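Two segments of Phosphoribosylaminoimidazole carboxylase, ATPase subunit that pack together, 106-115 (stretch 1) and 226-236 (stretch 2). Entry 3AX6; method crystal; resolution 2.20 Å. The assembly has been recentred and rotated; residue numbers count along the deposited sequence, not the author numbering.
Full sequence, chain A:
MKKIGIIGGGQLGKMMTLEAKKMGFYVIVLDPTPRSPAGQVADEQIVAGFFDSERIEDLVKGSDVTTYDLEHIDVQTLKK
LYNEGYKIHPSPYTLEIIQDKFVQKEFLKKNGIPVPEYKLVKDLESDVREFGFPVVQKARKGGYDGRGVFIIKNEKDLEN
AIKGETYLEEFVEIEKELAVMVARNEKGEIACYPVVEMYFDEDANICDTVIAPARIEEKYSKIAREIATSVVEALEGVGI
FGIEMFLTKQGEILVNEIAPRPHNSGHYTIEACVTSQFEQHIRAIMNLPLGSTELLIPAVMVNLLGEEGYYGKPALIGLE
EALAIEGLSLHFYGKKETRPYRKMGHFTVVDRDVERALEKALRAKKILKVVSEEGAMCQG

Stretch 1 106-115: EFLKKNGIPV
Stretch 2 226-236: EIATSVVEALE

Stretch 1 is the end of a helix followed by a loop. Stretch 2 is a helix that enters at E226 and runs almost to the end of the segment. The helix of 106-110 and the helix of 226-235 cross at 102°, close to perpendicular, with their axes 10.7 Å apart at closest approach. The loop after the first helix then passes along the second. It runs against the direction of that helix: N111 CA lies 6.8 Å from A234 CA, and I113 CA lies 6.9 Å from I227 CA.

Stretch 1 keeps helical phi/psi through K109, with K110 at -69/-20. N111 sits at -108/13, and G112 turns the chain at 73/13, a positive phi that favours glycine. I113 (-77/122), P114 (-52/125) and V115 (-153/153) are extended. The turn is held by N111 N to L108 O at 3.0 Å and by I113 N to L108 O at 3.0 Å. In stretch 2 the helical ladder includes S230 N to E226 O at 3.0 Å, E233 N to T229 O at 3.0 Å and A234 N to S230 O at 2.9 Å. E236 leaves the helix with phi/psi 60/37.

No direct hydrogen bond crosses the interface. The packing is mainly apolar and buries 393 Å², both sides summed.

At one end, F107 is the bump. Its CA-to-CB bond points toward the helix, with chi1 t (169°) and chi2 -95°. The small side chain of A234 leaves room for the ring: F107 CZ is 3.6 Å from A234 CB. L235 borders the same space, with chi1 -82° and chi2 -46°, and F107 CE1 is 3.3 Å from L235 CD2. Both contacts meet the ring obliquely. N111, chi1 m, also points toward the helix and covers A234 beside the ring.

In the middle, L108 (m, t) starts sideways, but its end comes nearer the helix. Its CD2 is 4.2 Å from V231 CG2, a looser contact. V231, chi1 t, also meets I113, whose CG2 is 3.9 Å from V231 CG2. The valine methyl therefore fills a hollow bordered by L108 and I113.

I113 (m, m) is buried and reaches the helix at several points. Its CG2 is 4.2 Å from I227 CG2. Its CD1 lies only 2.9 Å from S230 OG, a tight approach of a methyl to a hydroxyl. S230, chi1 p, turns that hydroxyl back to its own helix, where S230 OG donates a very short hydrogen bond of 2.5 Å to I227 O.

At the other end, P114 has a C-gamma exo ring and points toward stretch 2. I227 (m, m) extends to meet it, with P114 CG 3.8 Å from I227 CD1.

One water links the stretches. It donates to G112 O at 3.3 Å and, weakly, to S230 OG at 3.4 Å.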

# COMPACT_ATOMS: atom_id res chain seq x y z
N GLU A 106 -31.94 -17.27 -9.85
CA GLU A 106 -32.35 -18.68 -9.87
C GLU A 106 -31.39 -19.47 -8.97
O GLU A 106 -31.81 -20.33 -8.20
CB GLU A 106 -32.29 -19.20 -11.31
CG GLU A 106 -33.18 -20.38 -11.66
CD GLU A 106 -34.58 -19.96 -12.10
OE1 GLU A 106 -35.30 -20.80 -12.69
OE2 GLU A 106 -34.96 -18.79 -11.86
N PHE A 107 -30.10 -19.16 -9.08
CA PHE A 107 -29.08 -19.84 -8.29
C PHE A 107 -29.21 -19.56 -6.80
O PHE A 107 -29.17 -20.48 -5.98
CB PHE A 107 -27.68 -19.43 -8.74
CG PHE A 107 -26.59 -19.87 -7.81
CD1 PHE A 107 -26.12 -19.01 -6.83
CD2 PHE A 107 -26.06 -21.15 -7.89
CE1 PHE A 107 -25.12 -19.43 -5.94
CE2 PHE A 107 -25.07 -21.58 -7.01
CZ PHE A 107 -24.60 -20.71 -6.03
N LEU A 108 -29.35 -18.30 -6.45
CA LEU A 108 -29.49 -17.93 -5.05
C LEU A 108 -30.73 -18.59 -4.46
O LEU A 108 -30.70 -19.13 -3.36
CB LEU A 108 -29.56 -16.41 -4.91
CG LEU A 108 -28.30 -15.66 -5.37
CD1 LEU A 108 -28.58 -14.16 -5.50
CD2 LEU A 108 -27.18 -15.94 -4.39
N LYS A 109 -31.83 -18.55 -5.22
CA LYS A 109 -33.09 -19.14 -4.77
C LYS A 109 -32.94 -20.65 -4.56
O LYS A 109 -33.50 -21.22 -3.63
CB LYS A 109 -34.19 -18.88 -5.79
CG LYS A 109 -35.52 -19.52 -5.43
CD LYS A 109 -36.61 -19.20 -6.45
CE LYS A 109 -37.91 -19.90 -6.09
NZ LYS A 109 -38.34 -19.59 -4.70
N LYS A 110 -32.16 -21.29 -5.43
CA LYS A 110 -31.94 -22.72 -5.34
C LYS A 110 -31.10 -23.08 -4.11
O LYS A 110 -31.12 -24.23 -3.65
CB LYS A 110 -31.28 -23.23 -6.62
CG LYS A 110 -30.88 -24.70 -6.59
CD LYS A 110 -30.71 -25.27 -8.00
CE LYS A 110 -32.07 -25.43 -8.69
NZ LYS A 110 -31.97 -26.18 -9.99
N ASN A 111 -30.37 -22.11 -3.57
CA ASN A 111 -29.56 -22.37 -2.38
C ASN A 111 -30.09 -21.75 -1.09
O ASN A 111 -29.37 -21.71 -0.09
CB ASN A 111 -28.12 -21.93 -2.61
CG ASN A 111 -27.39 -22.82 -3.59
OD1 ASN A 111 -27.54 -22.68 -4.81
ND2 ASN A 111 -26.60 -23.75 -3.07
N GLY A 112 -31.33 -21.28 -1.11
CA GLY A 112 -31.92 -20.71 0.09
C GLY A 112 -31.41 -19.34 0.50
O GLY A 112 -31.65 -18.89 1.62
N ILE A 113 -30.68 -18.68 -0.39
CA ILE A 113 -30.14 -17.35 -0.13
C ILE A 113 -31.28 -16.33 -0.27
O ILE A 113 -31.89 -16.23 -1.32
CB ILE A 113 -29.05 -17.00 -1.15
CG1 ILE A 113 -27.92 -18.03 -1.09
CG2 ILE A 113 -28.52 -15.60 -0.90
CD1 ILE A 113 -27.24 -18.13 0.25
N PRO A 114 -31.56 -15.55 0.80
CA PRO A 114 -32.63 -14.54 0.79
C PRO A 114 -32.55 -13.58 -0.40
O PRO A 114 -31.54 -12.91 -0.60
CB PRO A 114 -32.45 -13.83 2.13
CG PRO A 114 -31.85 -14.90 3.00
CD PRO A 114 -30.83 -15.52 2.07
N VAL A 115 -33.64 -13.49 -1.15
CA VAL A 115 -33.69 -12.63 -2.33
C VAL A 115 -35.12 -12.19 -2.62
O VAL A 115 -36.07 -12.89 -2.27
CB VAL A 115 -33.14 -13.41 -3.56
CG1 VAL A 115 -33.98 -14.66 -3.79
CG2 VAL A 115 -33.15 -12.54 -4.79
N GLU A 226 -23.38 -13.32 7.44
CA GLU A 226 -23.78 -14.71 7.30
C GLU A 226 -24.34 -14.95 5.89
O GLU A 226 -23.99 -15.93 5.24
CB GLU A 226 -24.84 -15.07 8.36
CG GLU A 226 -24.30 -15.08 9.80
CD GLU A 226 -25.38 -15.38 10.85
OE1 GLU A 226 -25.02 -15.43 12.05
OE2 GLU A 226 -26.56 -15.57 10.49
N ILE A 227 -25.21 -14.05 5.44
CA ILE A 227 -25.80 -14.17 4.11
C ILE A 227 -24.69 -14.17 3.05
O ILE A 227 -24.65 -15.02 2.18
CB ILE A 227 -26.75 -12.99 3.78
CG1 ILE A 227 -27.82 -12.85 4.86
CG2 ILE A 227 -27.39 -13.20 2.42
CD1 ILE A 227 -28.72 -14.03 5.00
N ALA A 228 -23.80 -13.18 3.15
CA ALA A 228 -22.71 -13.03 2.21
C ALA A 228 -21.82 -14.26 2.16
O ALA A 228 -21.45 -14.73 1.09
CB ALA A 228 -21.88 -11.80 2.56
N THR A 229 -21.46 -14.76 3.34
CA THR A 229 -20.62 -15.94 3.42
C THR A 229 -21.29 -17.14 2.75
O THR A 229 -20.65 -17.90 2.02
CB THR A 229 -20.31 -16.28 4.88
OG1 THR A 229 -19.60 -15.19 5.49
CG2 THR A 229 -19.47 -17.56 4.96
N SER A 230 -22.59 -17.30 2.98
CA SER A 230 -23.32 -18.41 2.39
C SER A 230 -23.36 -18.32 0.86
O SER A 230 -23.48 -19.33 0.18
CB SER A 230 -24.75 -18.44 2.93
OG SER A 230 -25.49 -17.34 2.43
N VAL A 231 -23.26 -17.10 0.34
CA VAL A 231 -23.26 -16.91 -1.12
C VAL A 231 -21.99 -17.50 -1.74
O VAL A 231 -22.05 -18.31 -2.67
CB VAL A 231 -23.33 -15.42 -1.51
CG1 VAL A 231 -23.06 -15.27 -3.00
CG2 VAL A 231 -24.69 -14.84 -1.16
N VAL A 232 -20.84 -17.08 -1.22
CA VAL A 232 -19.58 -17.56 -1.74
C VAL A 232 -19.42 -19.06 -1.45
O VAL A 232 -18.76 -19.77 -2.21
CB VAL A 232 -18.40 -16.75 -1.15
CG1 VAL A 232 -18.47 -16.76 0.36
CG2 VAL A 232 -17.08 -17.33 -1.62
N GLU A 233 -20.04 -19.54 -0.38
CA GLU A 233 -19.96 -20.95 -0.04
C GLU A 233 -20.76 -21.77 -1.04
O GLU A 233 -20.32 -22.83 -1.49
CB GLU A 233 -20.51 -21.22 1.37
CG GLU A 233 -19.58 -20.84 2.52
CD GLU A 233 -18.45 -21.84 2.74
OE1 GLU A 233 -17.83 -21.79 3.82
OE2 GLU A 233 -18.19 -22.66 1.84
N ALA A 234 -21.94 -21.28 -1.40
CA ALA A 234 -22.79 -21.99 -2.36
C ALA A 234 -22.08 -22.02 -3.71
O ALA A 234 -22.11 -23.02 -4.42
CB ALA A 234 -24.14 -21.28 -2.50
N LEU A 235 -21.45 -20.91 -4.07
CA LEU A 235 -20.73 -20.82 -5.32
C LEU A 235 -19.45 -21.65 -5.27
O LEU A 235 -18.91 -22.01 -6.31
CB LEU A 235 -20.32 -19.37 -5.63
CG LEU A 235 -21.26 -18.35 -6.28
CD1 LEU A 235 -21.97 -18.99 -7.45
CD2 LEU A 235 -22.26 -17.86 -5.27
N GLU A 236 -18.98 -21.95 -4.05
CA GLU A 236 -17.72 -22.67 -3.89
C GLU A 236 -16.70 -21.75 -4.56
O GLU A 236 -15.76 -22.19 -5.22
CB GLU A 236 -17.74 -24.03 -4.60
CG GLU A 236 -18.32 -25.16 -3.77
CD GLU A 236 -18.46 -26.45 -4.57
OE1 GLU A 236 -18.72 -27.50 -3.95
OE2 GLU A 236 -18.30 -26.40 -5.81
O HOH W 1 -28.72 -18.23 2.90